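Local coordinates for (S)-ureidoglycine--glyoxylate transaminase (Bacillus subtilis, PDB 3ISL), which transfers the amino group of (S)-ureidoglycine to glyoxylate, giving oxalurate and glycine in purine catabolism, with pyridoxal 5'-phosphate as cofactor, at residues L100-A105 against V112-C117; D127-I132 against G159-T164. All coordinates share one frame; numbering follows the deposited sequence.

Contact 1: L100-A105 against V112-C117; sequences LLTEIA and VHMLEC
T102 and A105 meet V112 and M114 without any ring or planar group, so no face or edge is presented across this contact, and it rests on aliphatic carbons and a thioether. V112 is central, its two branches splitting between the two helix residues. CG1, placed anti to the backbone N (chi1 175°), approaches T102, with V112 CG1 4.0 Å from T102 CB; the two side chains cross at about a right angle. The other branch reaches the next helical turn, V112 CG2 lying 3.8 Å from A105 CB. With an alanine here both branches would be gone, and T102 and A105 would probably face a gap above the strand. At the solvent-exposed end of the contact M114 adds a looser touch, its SD 4.3 Å from T102 CG2. The threonine hydroxyl is used elsewhere, hydrogen-bonded to the backbone O of Y99, which leaves CB and CG2 for the apolar contact. Helix and strand run antiparallel at 170°, their axes 9.5 Å apart, as the second half of a beta-alpha-beta unit. T102 and M114 also touch strand 88-93, which pairs with the strand through H113 and L115, while helix 71-82 packs against L101 and I104.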
loop_
_atom_site.group_PDB
_atom_site.type_symbol
_atom_site.label_atom_id
_atom_site.label_comp_id
_atom_site.label_asym_id
_atom_site.label_seq_id
_atom_site.Cartn_x
_atom_site.Cartn_y
_atom_site.Cartn_z
ATOM N N LEU A 100 -1.649 8.594 17.693
ATOM C CA LEU A 100 -2.184 8.296 16.389
ATOM C C LEU A 100 -3.557 7.614 16.491
ATOM O O LEU A 100 -4.450 7.885 15.710
ATOM C CB LEU A 100 -1.220 7.355 15.650
ATOM C CG LEU A 100 -1.489 6.798 14.268
ATOM C CD1 LEU A 100 -1.574 7.908 13.211
ATOM C CD2 LEU A 100 -0.315 5.728 13.951
ATOM N N LEU A 101 -3.721 6.701 17.446
ATOM C CA LEU A 101 -5.020 6.081 17.616
ATOM C C LEU A 101 -6.073 7.158 17.909
ATOM O O LEU A 101 -7.186 7.056 17.407
ATOM C CB LEU A 101 -5.010 5.092 18.796
ATOM C CG LEU A 101 -4.131 3.849 18.678
ATOM C CD1 LEU A 101 -4.385 3.022 19.947
ATOM C CD2 LEU A 101 -4.396 3.048 17.385
ATOM N N THR A 102 -5.735 8.173 18.733
ATOM C CA THR A 102 -6.749 9.157 19.091
ATOM C C THR A 102 -7.095 10.042 17.878
ATOM O O THR A 102 -8.266 10.377 17.632
ATOM C CB THR A 102 -6.432 10.007 20.379
ATOM O OG1 THR A 102 -5.467 11.022 20.099
ATOM C CG2 THR A 102 -5.951 9.164 21.532
ATOM N N GLU A 103 -6.076 10.399 17.116
ATOM C CA GLU A 103 -6.273 11.112 15.844
ATOM C C GLU A 103 -7.278 10.444 14.907
ATOM O O GLU A 103 -8.226 11.070 14.439
ATOM C CB GLU A 103 -4.933 11.158 15.136
ATOM C CG GLU A 103 -4.115 12.300 15.477
ATOM C CD GLU A 103 -4.552 13.439 14.653
ATOM O OE1 GLU A 103 -5.009 13.108 13.531
ATOM O OE2 GLU A 103 -4.482 14.610 15.112
ATOM N N ILE A 104 -7.025 9.174 14.622
ATOM C CA ILE A 104 -7.870 8.366 13.758
ATOM C C ILE A 104 -9.302 8.284 14.305
ATOM O O ILE A 104 -10.278 8.553 13.580
ATOM C CB ILE A 104 -7.244 6.948 13.566
ATOM C CG1 ILE A 104 -5.996 7.027 12.671
ATOM C CG2 ILE A 104 -8.236 6.052 12.913
ATOM C CD1 ILE A 104 -4.986 5.918 12.882
ATOM N N ALA A 105 -9.446 7.906 15.585
ATOM C CA ALA A 105 -10.764 7.793 16.174
ATOM C C ALA A 105 -11.537 9.110 16.108
ATOM O O ALA A 105 -12.744 9.120 15.804
ATOM C CB ALA A 105 -10.686 7.275 17.663
ATOM N N VAL A 112 -13.586 10.625 22.050
ATOM C CA VAL A 112 -12.408 9.992 22.614
ATOM C C VAL A 112 -12.232 10.283 24.119
ATOM O O VAL A 112 -12.229 11.456 24.538
ATOM C CB VAL A 112 -11.138 10.407 21.823
ATOM C CG1 VAL A 112 -9.885 9.866 22.460
ATOM C CG2 VAL A 112 -11.215 9.917 20.409
ATOM N N HIS A 113 -12.086 9.229 24.924
ATOM C CA HIS A 113 -11.661 9.367 26.343
ATOM C C HIS A 113 -10.198 8.909 26.415
ATOM O O HIS A 113 -9.893 7.726 26.115
ATOM C CB HIS A 113 -12.582 8.547 27.274
ATOM C CG HIS A 113 -14.047 8.818 27.071
ATOM N ND1 HIS A 113 -14.751 8.376 25.959
ATOM C CD2 HIS A 113 -14.952 9.459 27.848
ATOM C CE1 HIS A 113 -16.019 8.737 26.063
ATOM N NE2 HIS A 113 -16.165 9.401 27.194
ATOM N N MET A 114 -9.269 9.831 26.675
ATOM C CA MET A 114 -7.883 9.396 26.797
ATOM C C MET A 114 -7.417 9.330 28.236
ATOM O O MET A 114 -7.882 10.104 29.079
ATOM C CB MET A 114 -6.916 10.163 25.890
ATOM C CG MET A 114 -6.858 11.665 26.002
ATOM S SD MET A 114 -5.989 12.314 24.527
ATOM C CE MET A 114 -7.299 13.149 23.646
ATOM N N LEU A 115 -6.597 8.339 28.541
ATOM C CA LEU A 115 -5.817 8.346 29.754
ATOM C C LEU A 115 -4.379 8.548 29.286
ATOM O O LEU A 115 -4.006 8.044 28.208
ATOM C CB LEU A 115 -5.907 6.999 30.452
ATOM C CG LEU A 115 -7.145 6.553 31.200
ATOM C CD1 LEU A 115 -7.110 5.008 31.334
ATOM C CD2 LEU A 115 -7.202 7.262 32.574
ATOM N N GLU A 116 -3.556 9.237 30.062
ATOM C CA GLU A 116 -2.165 9.424 29.644
ATOM C C GLU A 116 -1.237 9.226 30.827
ATOM O O GLU A 116 -1.466 9.779 31.900
ATOM C CB GLU A 116 -1.953 10.813 29.058
ATOM C CG GLU A 116 -2.773 11.150 27.764
ATOM C CD GLU A 116 -2.847 12.680 27.534
ATOM O OE1 GLU A 116 -3.645 13.368 28.208
ATOM O OE2 GLU A 116 -2.100 13.229 26.715
ATOM N N CYS A 117 -0.176 8.453 30.632
ATOM C CA CYS A 117 0.850 8.365 31.655
ATOM C C CYS A 117 2.220 8.802 31.153
ATOM O O CYS A 117 2.407 9.029 29.950
ATOM C CB CYS A 117 0.933 6.963 32.305
ATOM S SG CYS A 117 1.451 5.672 31.194
#

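Contact 2: D127-I132 against G159-T164; sequences DIIREI and GEACRT
I129 and I132 face A161 and C162 along two nearly parallel helices, whose axes are 9.8 Å apart and inclined by 12°. The tight part centres on the methyl of A161, which fits into the fork of I129: A161 CB is 3.7 Å from I129 CG1 and 3.8 Å from I129 CG2. Because CG1 stands beside the backbone N (chi1 -67°) while CG2 is anti to it, both branches reach the same methyl. The small alanine lets the backbones come close, with I129 CA and A161 CA 6.1 Å apart. One turn on, the extended side chain of I132 passes deeper, its CD1 lying 3.8 Å from C162 SG and more loosely, at 4.3 Å, from A161 CB. This buried pair rests on the sheet, both residues touching V140 and I132 also L90.

Toward solvent the character changes: I129 and A161 are partly open to it, whereas I132 and C162 are buried against the sheet. Near the open side T164 OG1 bonds only weakly to its own helix, at A161 O. The charges of E131, E160 and R163 find partners outside the contact, in K134, K156 and D190 respectively. No hydrogen bond or salt bridge spans the two segments, which implies that they meet through apolar packing, while the charged side chains nearby pair elsewhere.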
loop_
_atom_site.group_PDB
_atom_site.type_symbol
_atom_site.label_atom_id
_atom_site.label_comp_id
_atom_site.label_asym_id
_atom_site.label_seq_id
_atom_site.Cartn_x
_atom_site.Cartn_y
_atom_site.Cartn_z
ATOM N N ASP A 127 -6.063 0.516 36.904
ATOM C CA ASP A 127 -6.549 1.897 36.482
ATOM C C ASP A 127 -7.299 1.919 35.156
ATOM O O ASP A 127 -8.369 2.552 35.037
ATOM C CB ASP A 127 -5.426 2.928 36.511
ATOM C CG ASP A 127 -4.791 3.039 37.922
ATOM O OD1 ASP A 127 -5.532 2.974 38.903
ATOM O OD2 ASP A 127 -3.573 3.125 38.078
ATOM N N ILE A 128 -6.803 1.182 34.176
ATOM C CA ILE A 128 -7.511 1.107 32.884
ATOM C C ILE A 128 -8.916 0.448 33.033
ATOM O O ILE A 128 -9.972 0.970 32.539
ATOM C CB ILE A 128 -6.617 0.410 31.805
ATOM C CG1 ILE A 128 -5.335 1.242 31.602
ATOM C CG2 ILE A 128 -7.425 0.208 30.446
ATOM C CD1 ILE A 128 -4.313 0.714 30.620
ATOM N N ILE A 129 -8.911 -0.718 33.679
ATOM C CA ILE A 129 -10.130 -1.513 33.894
ATOM C C ILE A 129 -11.181 -0.641 34.665
ATOM O O ILE A 129 -12.357 -0.585 34.278
ATOM C CB ILE A 129 -9.761 -2.807 34.601
ATOM C CG1 ILE A 129 -8.910 -3.691 33.649
ATOM C CG2 ILE A 129 -11.012 -3.481 35.204
ATOM C CD1 ILE A 129 -8.195 -4.811 34.411
ATOM N N ARG A 130 -10.745 0.118 35.660
ATOM C CA ARG A 130 -11.666 1.085 36.304
ATOM C C ARG A 130 -12.300 2.132 35.307
ATOM O O ARG A 130 -13.518 2.431 35.403
ATOM C CB ARG A 130 -10.949 1.755 37.462
ATOM C CG ARG A 130 -11.745 2.727 38.260
ATOM C CD ARG A 130 -12.238 2.047 39.533
ATOM N NE ARG A 130 -12.456 3.036 40.571
ATOM C CZ ARG A 130 -13.624 3.274 41.144
ATOM N NH1 ARG A 130 -14.707 2.559 40.809
ATOM N NH2 ARG A 130 -13.673 4.206 42.077
ATOM N N GLU A 131 -11.508 2.659 34.363
ATOM C CA GLU A 131 -12.056 3.574 33.336
ATOM C C GLU A 131 -12.966 2.900 32.380
ATOM O O GLU A 131 -13.933 3.517 31.930
ATOM C CB GLU A 131 -10.976 4.296 32.533
ATOM C CG GLU A 131 -10.203 5.199 33.453
ATOM C CD GLU A 131 -11.010 6.416 33.903
ATOM O OE1 GLU A 131 -11.692 7.035 33.074
ATOM O OE2 GLU A 131 -10.899 6.774 35.084
ATOM N N ILE A 132 -12.654 1.666 32.027
ATOM C CA ILE A 132 -13.541 0.862 31.235
ATOM C C ILE A 132 -14.908 0.789 31.922
ATOM O O ILE A 132 -15.919 1.073 31.286
ATOM C CB ILE A 132 -12.960 -0.543 30.891
ATOM C CG1 ILE A 132 -11.648 -0.400 30.032
ATOM C CG2 ILE A 132 -14.030 -1.406 30.126
ATOM C CD1 ILE A 132 -10.956 -1.749 29.785
ATOM N N GLY A 159 -8.030 -6.961 28.153
ATOM C CA GLY A 159 -8.933 -7.704 27.274
ATOM C C GLY A 159 -10.022 -8.463 28.013
ATOM O O GLY A 159 -11.180 -8.426 27.608
ATOM N N GLU A 160 -9.678 -9.106 29.119
ATOM C CA GLU A 160 -10.695 -9.733 29.964
ATOM C C GLU A 160 -11.767 -8.777 30.456
ATOM O O GLU A 160 -12.970 -9.128 30.442
ATOM C CB GLU A 160 -10.056 -10.503 31.125
ATOM C CG GLU A 160 -9.720 -11.883 30.540
ATOM C CD GLU A 160 -8.719 -12.669 31.305
ATOM O OE1 GLU A 160 -8.099 -12.138 32.260
ATOM O OE2 GLU A 160 -8.563 -13.858 30.925
ATOM N N ALA A 161 -11.376 -7.564 30.825
ATOM C CA ALA A 161 -12.395 -6.597 31.289
ATOM C C ALA A 161 -13.235 -6.148 30.065
ATOM O O ALA A 161 -14.416 -5.914 30.218
ATOM C CB ALA A 161 -11.736 -5.387 31.989
ATOM N N CYS A 162 -12.623 -6.046 28.875
ATOM C CA CYS A 162 -13.319 -5.514 27.655
ATOM C C CYS A 162 -14.413 -6.495 27.297
ATOM O O CYS A 162 -15.554 -6.092 27.085
ATOM C CB CYS A 162 -12.371 -5.316 26.445
ATOM S SG CYS A 162 -11.264 -3.891 26.611
ATOM N N ARG A 163 -14.090 -7.787 27.335
ATOM C CA ARG A 163 -15.058 -8.850 27.054
ATOM C C ARG A 163 -16.285 -8.830 28.031
ATOM O O ARG A 163 -17.435 -8.890 27.614
ATOM C CB ARG A 163 -14.330 -10.232 27.087
ATOM C CG ARG A 163 -15.136 -11.425 26.494
ATOM C CD ARG A 163 -15.470 -11.234 24.971
ATOM N NE ARG A 163 -14.283 -10.919 24.140
ATOM C CZ ARG A 163 -13.532 -11.810 23.458
ATOM N NH1 ARG A 163 -13.800 -13.115 23.467
ATOM N NH2 ARG A 163 -12.503 -11.399 22.744
ATOM N N THR A 164 -16.030 -8.769 29.326
ATOM C CA THR A 164 -17.129 -8.679 30.297
ATOM C C THR A 164 -17.953 -7.391 30.193
ATOM O O THR A 164 -19.161 -7.439 30.337
ATOM C CB THR A 164 -16.707 -8.975 31.785
ATOM O OG1 THR A 164 -16.250 -7.788 32.417
ATOM C CG2 THR A 164 -15.640 -10.003 31.890
#

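How the contacts relate
Following the chain from the N terminus, helix 96-107 is met first, and contact 1 closes the short turn that brings it back along strand 111-116. The chain then enters helix 125-135, passes through strand 139-143 and reaches helix 156-164, where contact 2 closes the longer excursion of 26 residues. The two contacts are therefore in series, neither nested nor crossing, with centres about 16 Å apart. L115 joins them: its CD2 lies 3.7 Å from E131 CG. Contact 1 ties a helix to the strand that ends the sheet within this chain, whereas contact 2 joins two neighbouring helices that both pack on strand 139-143, the first also on strand 88-93.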